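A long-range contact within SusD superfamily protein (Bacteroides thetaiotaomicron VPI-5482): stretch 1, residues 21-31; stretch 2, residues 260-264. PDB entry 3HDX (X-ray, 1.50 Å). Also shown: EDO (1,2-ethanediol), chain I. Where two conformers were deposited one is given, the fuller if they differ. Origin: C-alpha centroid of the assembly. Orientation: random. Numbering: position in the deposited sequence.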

# COMPACT_ATOMS: atom_id res chain seq x y z
N VAL A 21 -15.22 -7.30 6.34
CA VAL A 21 -14.82 -6.10 5.58
C VAL A 21 -13.27 -6.07 5.46
O VAL A 21 -12.73 -5.79 4.37
CB VAL A 21 -15.37 -4.80 6.18
CG1 VAL A 21 -14.96 -3.60 5.30
CG2 VAL A 21 -16.92 -4.87 6.31
N TYR A 22 -12.56 -6.40 6.54
CA TYR A 22 -11.10 -6.55 6.49
C TYR A 22 -10.69 -7.59 5.47
O TYR A 22 -9.76 -7.38 4.70
CB TYR A 22 -10.50 -6.90 7.85
CG TYR A 22 -10.31 -5.72 8.81
CD1 TYR A 22 -9.20 -4.87 8.68
CD2 TYR A 22 -11.22 -5.44 9.81
CE1 TYR A 22 -9.02 -3.77 9.52
CE2 TYR A 22 -11.05 -4.35 10.66
CZ TYR A 22 -9.93 -3.53 10.54
OH TYR A 22 -9.76 -2.47 11.38
N GLY A 23 -11.37 -8.73 5.48
CA GLY A 23 -11.06 -9.81 4.56
C GLY A 23 -11.22 -9.43 3.10
O GLY A 23 -10.39 -9.78 2.25
N LEU A 24 -12.32 -8.73 2.82
CA LEU A 24 -12.60 -8.25 1.48
C LEU A 24 -11.55 -7.25 1.02
O LEU A 24 -11.19 -7.24 -0.15
CB LEU A 24 -14.00 -7.66 1.38
CG LEU A 24 -15.15 -8.67 1.50
CD1 LEU A 24 -16.47 -7.93 1.70
CD2 LEU A 24 -15.16 -9.56 0.26
N THR A 25 -11.09 -6.39 1.95
CA THR A 25 -10.07 -5.37 1.61
C THR A 25 -8.73 -6.05 1.27
O THR A 25 -8.11 -5.75 0.27
CB THR A 25 -9.91 -4.30 2.69
OG1 THR A 25 -11.20 -3.80 3.10
CG2 THR A 25 -9.03 -3.17 2.14
N ARG A 26 -8.37 -7.05 2.06
CA ARG A 26 -7.16 -7.86 1.80
C ARG A 26 -7.30 -8.52 0.42
O ARG A 26 -6.40 -8.44 -0.40
CB ARG A 26 -6.98 -8.90 2.88
CG ARG A 26 -5.77 -9.78 2.70
CD ARG A 26 -5.67 -10.77 3.79
NE ARG A 26 -6.75 -11.79 3.74
CZ ARG A 26 -7.67 -12.04 4.70
NH1 ARG A 26 -7.70 -11.43 5.89
NH2 ARG A 26 -8.58 -12.99 4.48
N ALA A 27 -8.47 -9.12 0.15
CA ALA A 27 -8.72 -9.78 -1.13
C ALA A 27 -8.62 -8.83 -2.33
O ALA A 27 -8.09 -9.23 -3.38
CB ALA A 27 -10.07 -10.48 -1.12
N ALA A 28 -9.05 -7.58 -2.17
CA ALA A 28 -8.98 -6.61 -3.27
C ALA A 28 -7.54 -6.35 -3.71
O ALA A 28 -7.24 -6.25 -4.88
CB ALA A 28 -9.66 -5.26 -2.90
N LEU A 29 -6.65 -6.26 -2.71
CA LEU A 29 -5.22 -6.00 -2.94
C LEU A 29 -4.45 -7.26 -3.31
O LEU A 29 -3.47 -7.19 -4.04
CB LEU A 29 -4.56 -5.35 -1.71
CG LEU A 29 -4.72 -3.84 -1.61
CD1 LEU A 29 -6.16 -3.37 -1.59
CD2 LEU A 29 -3.95 -3.32 -0.42
N ALA A 30 -4.88 -8.39 -2.79
CA ALA A 30 -4.14 -9.66 -2.97
C ALA A 30 -4.54 -10.45 -4.20
O ALA A 30 -3.71 -11.16 -4.75
CB ALA A 30 -4.26 -10.55 -1.71
N ASP A 31 -5.78 -10.32 -4.65
CA ASP A 31 -6.25 -11.13 -5.77
C ASP A 31 -5.39 -10.86 -7.02
O ASP A 31 -5.08 -9.71 -7.36
CB ASP A 31 -7.76 -10.97 -6.00
CG ASP A 31 -8.64 -11.72 -4.94
OD1 ASP A 31 -8.15 -12.38 -3.99
OD2 ASP A 31 -9.89 -11.60 -5.07
N GLY A 260 -1.75 -2.28 7.16
CA GLY A 260 -1.47 -3.49 6.41
C GLY A 260 -2.58 -4.50 6.56
O GLY A 260 -3.57 -4.21 7.24
N PHE A 261 -2.43 -5.63 5.87
CA PHE A 261 -3.43 -6.71 5.85
C PHE A 261 -2.72 -8.03 6.01
O PHE A 261 -1.72 -8.31 5.33
CB PHE A 261 -4.24 -6.69 4.54
CG PHE A 261 -4.93 -5.39 4.34
CD1 PHE A 261 -6.18 -5.16 4.92
CD2 PHE A 261 -4.31 -4.36 3.65
CE1 PHE A 261 -6.78 -3.88 4.83
CE2 PHE A 261 -4.92 -3.09 3.55
CZ PHE A 261 -6.16 -2.87 4.13
N ASN A 262 -3.23 -8.82 6.94
CA ASN A 262 -2.59 -10.07 7.34
C ASN A 262 -3.34 -11.30 6.86
O ASN A 262 -4.57 -11.26 6.69
CB ASN A 262 -2.50 -10.12 8.87
CG ASN A 262 -1.95 -8.85 9.46
OD1 ASN A 262 -0.99 -8.27 8.93
ND2 ASN A 262 -2.61 -8.35 10.49
N PHE A 263 -2.63 -12.41 6.77
CA PHE A 263 -3.25 -13.67 6.30
C PHE A 263 -3.31 -14.72 7.42
O PHE A 263 -2.34 -14.85 8.18
CB PHE A 263 -2.45 -14.14 5.11
CG PHE A 263 -2.57 -13.21 3.92
CD1 PHE A 263 -1.84 -12.00 3.88
CD2 PHE A 263 -3.42 -13.53 2.84
CE1 PHE A 263 -1.94 -11.13 2.81
CE2 PHE A 263 -3.54 -12.66 1.74
CZ PHE A 263 -2.80 -11.47 1.72
N ALA A 264 -4.46 -15.43 7.53
CA ALA A 264 -4.71 -16.49 8.55
C ALA A 264 -4.92 -17.86 7.89
O ALA A 264 -5.89 -18.07 7.15
CB ALA A 264 -5.93 -16.14 9.44
C1 EDO I . -3.84 -2.45 10.18
O1 EDO I . -3.91 -1.71 9.01
C2 EDO I . -2.61 -2.14 10.95
O2 EDO I . -1.49 -2.77 10.30

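Residues 21-30 form part of a helix that begins earlier in the chain, with phi/psi values near -62/-42 through Ala 28, drifting to -90/-28 at Ala 30, and i to i+4 hydrogen bonds such as Arg 26 N to Tyr 22 O (3.0 Å) and Ala 30 N to Arg 26 O (2.8 Å). Asp 31, at -60/132, is the first residue to leave helical values. Stretch 2 is extended: Gly 260 and Phe 261 belong to a strand, and the chain then continues as loop. The backbones come nearest at Arg 26 and Phe 261, whose CA atoms lie 5.6 Å apart, at a sequence separation of 235. No hydrogen bond joins backbone to backbone across the contact; each close contact involves a side chain, in some cases against a backbone oxygen. The contact buries 367 Å² summed over both sides.

Phe 261 has the largest covered area, 110 Å². Its CA-to-CB bond points toward the helix, and chi1 of -58° (m) lays the ring along positions 22, 25, 26 and 29, the spacing expected of one helical face. Thr 25 CG2 approaches Phe 261 CZ to 3.5 Å, and Leu 29 CD2 lies 4.1 Å from Phe 261 CE2, both carbon-to-carbon contacts of van der Waals type. The methyl of Thr 25 can serve this apolar contact while its hydroxyl is satisfied within the helix, Thr 25 OG1 donating to Val 21 O at 2.8 Å. Nearer the backbones, Arg 26 CB meets Phe 261 CB at 3.9 Å.

Arg 26 extends the contact along the loop. With chi1 and chi2 both t and chi3 at 68° (p), its aliphatic portion crosses the ring of Phe 263: Arg 26 CD sits 3.5 Å from the ring centroid, 11° off the normal, a CH-pi arrangement over the face. The charged end contributes less to this pairing, since Arg 26 CZ is 5.3 Å from the same centroid, leaving at most a weak cation-pi attraction. Arg 26 NH1 also donates to Asn 262 O at 3.2 Å, but the 124° angle at the hydrogen marks this bond as weak. The Asn 262 side chain takes no part; its CA-to-CB bond points away, and its polar atoms are hydrogen-bonded elsewhere in the structure.

Phe 263 starts sideways, yet its ring end comes nearer the helix. One face receives Arg 26 CD, while Ala 30 CB lies at the edge, 3.8 Å from Phe 263 CZ, adding an apolar contact in the last helical turn.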